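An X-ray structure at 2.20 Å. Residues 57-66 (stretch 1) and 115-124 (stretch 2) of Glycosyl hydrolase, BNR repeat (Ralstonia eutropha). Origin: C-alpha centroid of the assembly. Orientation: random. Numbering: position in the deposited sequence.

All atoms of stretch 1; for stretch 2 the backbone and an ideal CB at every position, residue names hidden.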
# COMPACT_ATOMS: atom_id res chain seq x y z
N ILE A 57 14.05 4.78 1.01
CA ILE A 57 13.39 3.88 0.10
C ILE A 57 11.92 3.86 0.46
O ILE A 57 11.56 3.50 1.58
CB ILE A 57 13.96 2.43 0.14
CG1 ILE A 57 15.51 2.41 0.18
CG2 ILE A 57 13.35 1.59 -1.03
CD1 ILE A 57 16.24 3.18 -0.97
N HIS A 58 11.08 4.20 -0.50
CA HIS A 58 9.64 4.25 -0.28
C HIS A 58 8.82 3.01 -0.59
O HIS A 58 7.79 2.81 0.05
CB HIS A 58 9.06 5.46 -1.03
CG HIS A 58 9.35 6.74 -0.33
ND1 HIS A 58 8.59 7.16 0.75
CD2 HIS A 58 10.34 7.64 -0.48
CE1 HIS A 58 9.10 8.29 1.20
NE2 HIS A 58 10.16 8.60 0.48
N HIS A 59 9.23 2.22 -1.56
CA HIS A 59 8.46 1.07 -1.98
C HIS A 59 9.33 0.16 -2.85
O HIS A 59 10.08 0.64 -3.68
CB HIS A 59 7.26 1.57 -2.77
CG HIS A 59 6.07 0.65 -2.77
ND1 HIS A 59 5.06 0.78 -3.69
CD2 HIS A 59 5.71 -0.39 -1.98
CE1 HIS A 59 4.12 -0.12 -3.45
NE2 HIS A 59 4.49 -0.83 -2.40
N ILE A 60 9.24 -1.15 -2.61
CA ILE A 60 9.99 -2.13 -3.39
C ILE A 60 8.93 -3.14 -3.80
O ILE A 60 8.26 -3.72 -2.92
CB ILE A 60 11.17 -2.83 -2.62
CG1 ILE A 60 11.99 -1.85 -1.77
CG2 ILE A 60 12.08 -3.55 -3.63
CD1 ILE A 60 12.94 -2.52 -0.83
N VAL A 61 8.73 -3.32 -5.10
CA VAL A 61 7.70 -4.20 -5.62
C VAL A 61 8.27 -5.13 -6.69
O VAL A 61 9.02 -4.70 -7.55
CB VAL A 61 6.55 -3.41 -6.23
CG1 VAL A 61 5.44 -4.36 -6.70
CG2 VAL A 61 6.01 -2.37 -5.22
N GLN A 62 7.91 -6.41 -6.61
CA GLN A 62 8.26 -7.41 -7.61
C GLN A 62 7.18 -7.42 -8.68
O GLN A 62 5.99 -7.26 -8.35
CB GLN A 62 8.28 -8.78 -6.98
CG GLN A 62 8.61 -9.91 -7.95
CD GLN A 62 8.68 -11.22 -7.25
OE1 GLN A 62 7.73 -11.64 -6.60
NE2 GLN A 62 9.83 -11.86 -7.34
N ASP A 63 7.58 -7.62 -9.93
CA ASP A 63 6.64 -7.78 -11.03
C ASP A 63 6.13 -9.23 -10.93
O ASP A 63 6.91 -10.16 -11.13
CB ASP A 63 7.35 -7.54 -12.38
CG ASP A 63 6.39 -7.38 -13.54
OD1 ASP A 63 5.23 -7.80 -13.43
OD2 ASP A 63 6.81 -6.80 -14.57
N PRO A 64 4.83 -9.43 -10.62
CA PRO A 64 4.34 -10.81 -10.54
C PRO A 64 4.21 -11.46 -11.93
O PRO A 64 4.11 -12.67 -12.00
CB PRO A 64 2.97 -10.66 -9.85
CG PRO A 64 2.52 -9.34 -10.18
CD PRO A 64 3.75 -8.46 -10.38
N ARG A 65 4.21 -10.65 -12.99
CA ARG A 65 4.21 -11.16 -14.35
C ARG A 65 5.56 -11.79 -14.71
O ARG A 65 5.59 -12.73 -15.47
CB ARG A 65 3.89 -10.05 -15.35
CG ARG A 65 2.49 -9.45 -15.17
CD ARG A 65 2.35 -8.16 -15.92
NE ARG A 65 3.24 -7.15 -15.38
CZ ARG A 65 3.33 -5.89 -15.78
NH1 ARG A 65 2.52 -5.38 -16.70
NH2 ARG A 65 4.22 -5.11 -15.20
N GLU A 66 6.65 -11.23 -14.18
CA GLU A 66 8.03 -11.65 -14.44
C GLU A 66 8.80 -11.52 -13.13
O GLU A 66 9.43 -10.49 -12.88
CB GLU A 66 8.66 -10.79 -15.53
CG GLU A 66 7.85 -10.71 -16.81
CD GLU A 66 8.52 -9.90 -17.90
OE1 GLU A 66 9.73 -10.13 -18.11
OE2 GLU A 66 7.81 -9.06 -18.54
N UNK A 115 8.39 15.42 -5.23
CA UNK A 115 9.21 15.29 -4.04
C UNK A 115 9.73 13.86 -3.96
O UNK A 115 10.92 13.66 -3.76
CB UNK A 115 8.42 15.66 -2.78
N UNK A 116 8.83 12.88 -4.08
CA UNK A 116 9.23 11.48 -4.11
C UNK A 116 8.19 10.60 -4.78
O UNK A 116 7.01 10.94 -4.84
CB UNK A 116 9.49 10.98 -2.69
N UNK A 117 8.66 9.48 -5.33
CA UNK A 117 7.79 8.45 -5.88
C UNK A 117 7.39 7.67 -4.65
O UNK A 117 8.25 7.13 -3.94
CB UNK A 117 8.46 7.59 -6.95
N UNK A 118 6.10 7.61 -4.38
CA UNK A 118 5.60 6.96 -3.17
C UNK A 118 5.14 5.51 -3.37
O UNK A 118 5.40 4.67 -2.51
CB UNK A 118 4.44 7.78 -2.61
N UNK A 119 4.48 5.24 -4.48
CA UNK A 119 3.85 3.95 -4.74
C UNK A 119 4.10 3.46 -6.15
O UNK A 119 4.00 4.24 -7.06
CB UNK A 119 2.34 4.04 -4.49
N UNK A 120 4.30 2.15 -6.30
CA UNK A 120 4.56 1.49 -7.58
C UNK A 120 3.57 0.34 -7.74
O UNK A 120 3.39 -0.46 -6.82
CB UNK A 120 6.00 0.99 -7.66
N UNK A 121 2.93 0.27 -8.90
CA UNK A 121 1.95 -0.79 -9.23
C UNK A 121 2.30 -1.42 -10.57
O UNK A 121 2.45 -0.68 -11.54
CB UNK A 121 0.53 -0.23 -9.27
N UNK A 122 2.42 -2.76 -10.63
CA UNK A 122 2.67 -3.35 -11.91
C UNK A 122 1.34 -3.46 -12.67
O UNK A 122 0.27 -3.67 -12.07
CB UNK A 122 3.34 -4.71 -11.75
N UNK A 123 1.42 -3.27 -13.98
CA UNK A 123 0.25 -3.34 -14.82
C UNK A 123 -0.37 -4.70 -15.01
O UNK A 123 0.02 -5.68 -14.38
CB UNK A 123 0.60 -2.78 -16.20
N UNK A 124 -1.32 -4.72 -15.94
CA UNK A 124 -2.10 -5.88 -16.31
C UNK A 124 -1.23 -6.95 -16.98
O UNK A 124 -0.20 -6.63 -17.58
CB UNK A 124 -3.24 -5.47 -17.24

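The two segments run side by side in the same direction: the axes of strands 57-62 and 116-122 approach to 5.9 Å at 17°.

At position 115 the ideal CB has nothing of stretch 1 within 5.5 Å, so the contact sets no requirement there. The deposited residue is Asp115, with chi1 in t.

Position 116 is different. Its CA-to-CB bond points toward stretch 1, and the ideal CB lies 4.0 Å from His58 NE2. A flat ring could lie against the imidazole, and a polar or medium apolar group would also be plausible. The residue is His116, chi1 p. Its ring forms an offset stack with that of His58, with centroids 4.2 Å apart and planes at 10°; His58 CE1 comes to 3.5 Å from His116 CD2. A hydrogen bond from His116 ND1 to Asp115 OD2 (2.7 Å, N-H...acceptor angle 164°) ties the ring to the preceding residue.

Position 117 points sideways, with no stretch 1 atom within 5.5 Å of its ideal CB, so many side chains would fit. It is Val117, whose main contribution is backbone: its O lies 3.5 Å from His58 CB.

The CB at 118 points away, 5.4 Å from His58 ND1, and a small side chain would scarcely touch stretch 1; a long or aromatic one could reach back. Phe118, chi1 t, does so, bringing CD1 to 4.1 Å from His58 ND1.

At 119 the bond again points away, yet the ideal CB is 4.3 Å from His59 ND1, so a broad side chain could still meet the imidazole. Trp119 presents a face to the edge of the His59 ring, with 5.0 Å between the His59 centroid and that of the indole five-membered ring and planes at 51°.

Position 120 points toward stretch 1, its ideal CB 4.1 Å from His59 ND1 and 4.2 Å from Val61 CG2. An aliphatic group suits the valine, while the backbone amide can donate to the imidazole with any residue but proline. Leu120, chi1 m, places CB 4.1 Å from Val61 CG2, and its N donates to His59 ND1 (3.0 Å, 154°), near the ring plane.

Position 121 points away from stretch 1, and its ideal CB has no neighbor there within 5.5 Å, so stretch 1 does not choose among side chains, and polar, apolar and beta-branched ones would all be compatible with it. It is Thr121, whose OG1 accepts a weak hydrogen bond from Trp119 NE1 (3.0 Å, 126°).

At 122 the CB points toward stretch 1, 3.6 Å from Arg65 NH2 and 4.0 Å from both Asp63 OD1 and Pro64 CD. With phi -80°, proline is possible, as are compact apolar residues. Pro122 packs CG 3.6 Å from Pro64 CD, beside the Asp63-Arg65 salt bridge.

An ideal CB at 123 would sit a tight 3.3 Å from Arg65 NH1, favoring glycine. Gly123 lies over one guanidinium face, its C 3.4 Å from Arg65 NH1.

Position 124 points away, with no stretch 1 atom within 5.5 Å of its ideal CB, so stretch 1 places no limit on the side chain. His124 contributes its carbonyl: Arg65 NH1 donates to His124 O at 3.1 Å and 157°.

Stretch 2 115-124: DHVFWLTPGH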
# COMPACT_ATOMS: atom_id res chain seq x y z
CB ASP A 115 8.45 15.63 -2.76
CG ASP A 115 9.36 15.61 -1.55
OD1 ASP A 115 10.16 16.55 -1.38
OD2 ASP A 115 9.29 14.64 -0.79
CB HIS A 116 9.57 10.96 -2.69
CG HIS A 116 8.44 11.04 -1.70
ND1 HIS A 116 8.22 12.14 -0.91
CD2 HIS A 116 7.51 10.13 -1.35
CE1 HIS A 116 7.18 11.92 -0.13
NE2 HIS A 116 6.72 10.70 -0.38
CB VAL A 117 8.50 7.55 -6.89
CG1 VAL A 117 7.53 6.46 -7.42
CG2 VAL A 117 9.06 8.40 -8.03
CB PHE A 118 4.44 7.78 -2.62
CG PHE A 118 3.89 7.25 -1.34
CD1 PHE A 118 4.58 7.44 -0.17
CD2 PHE A 118 2.70 6.56 -1.31
CE1 PHE A 118 4.10 6.94 1.03
CE2 PHE A 118 2.21 6.04 -0.11
CZ PHE A 118 2.91 6.23 1.05
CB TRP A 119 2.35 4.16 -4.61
CG TRP A 119 1.54 2.93 -4.60
CD1 TRP A 119 1.19 2.14 -5.65
CD2 TRP A 119 0.90 2.38 -3.45
NE1 TRP A 119 0.40 1.10 -5.21
CE2 TRP A 119 0.19 1.24 -3.87
CE3 TRP A 119 0.86 2.75 -2.11
CZ2 TRP A 119 -0.54 0.46 -3.00
CZ3 TRP A 119 0.11 1.99 -1.25
CH2 TRP A 119 -0.58 0.85 -1.69
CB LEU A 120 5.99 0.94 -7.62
CG LEU A 120 7.18 1.91 -7.67
CD1 LEU A 120 8.46 1.15 -7.34
CD2 LEU A 120 7.25 2.62 -9.02
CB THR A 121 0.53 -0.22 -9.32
OG1 THR A 121 0.15 0.26 -8.05
CG2 THR A 121 -0.46 -1.26 -9.73
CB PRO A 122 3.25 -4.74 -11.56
CG PRO A 122 2.88 -4.99 -10.17
CD PRO A 122 2.29 -3.78 -9.58
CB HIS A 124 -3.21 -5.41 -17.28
CG HIS A 124 -4.30 -6.41 -17.48
ND1 HIS A 124 -4.33 -7.26 -18.56
CD2 HIS A 124 -5.40 -6.70 -16.74
CE1 HIS A 124 -5.39 -8.05 -18.46
NE2 HIS A 124 -6.06 -7.72 -17.38
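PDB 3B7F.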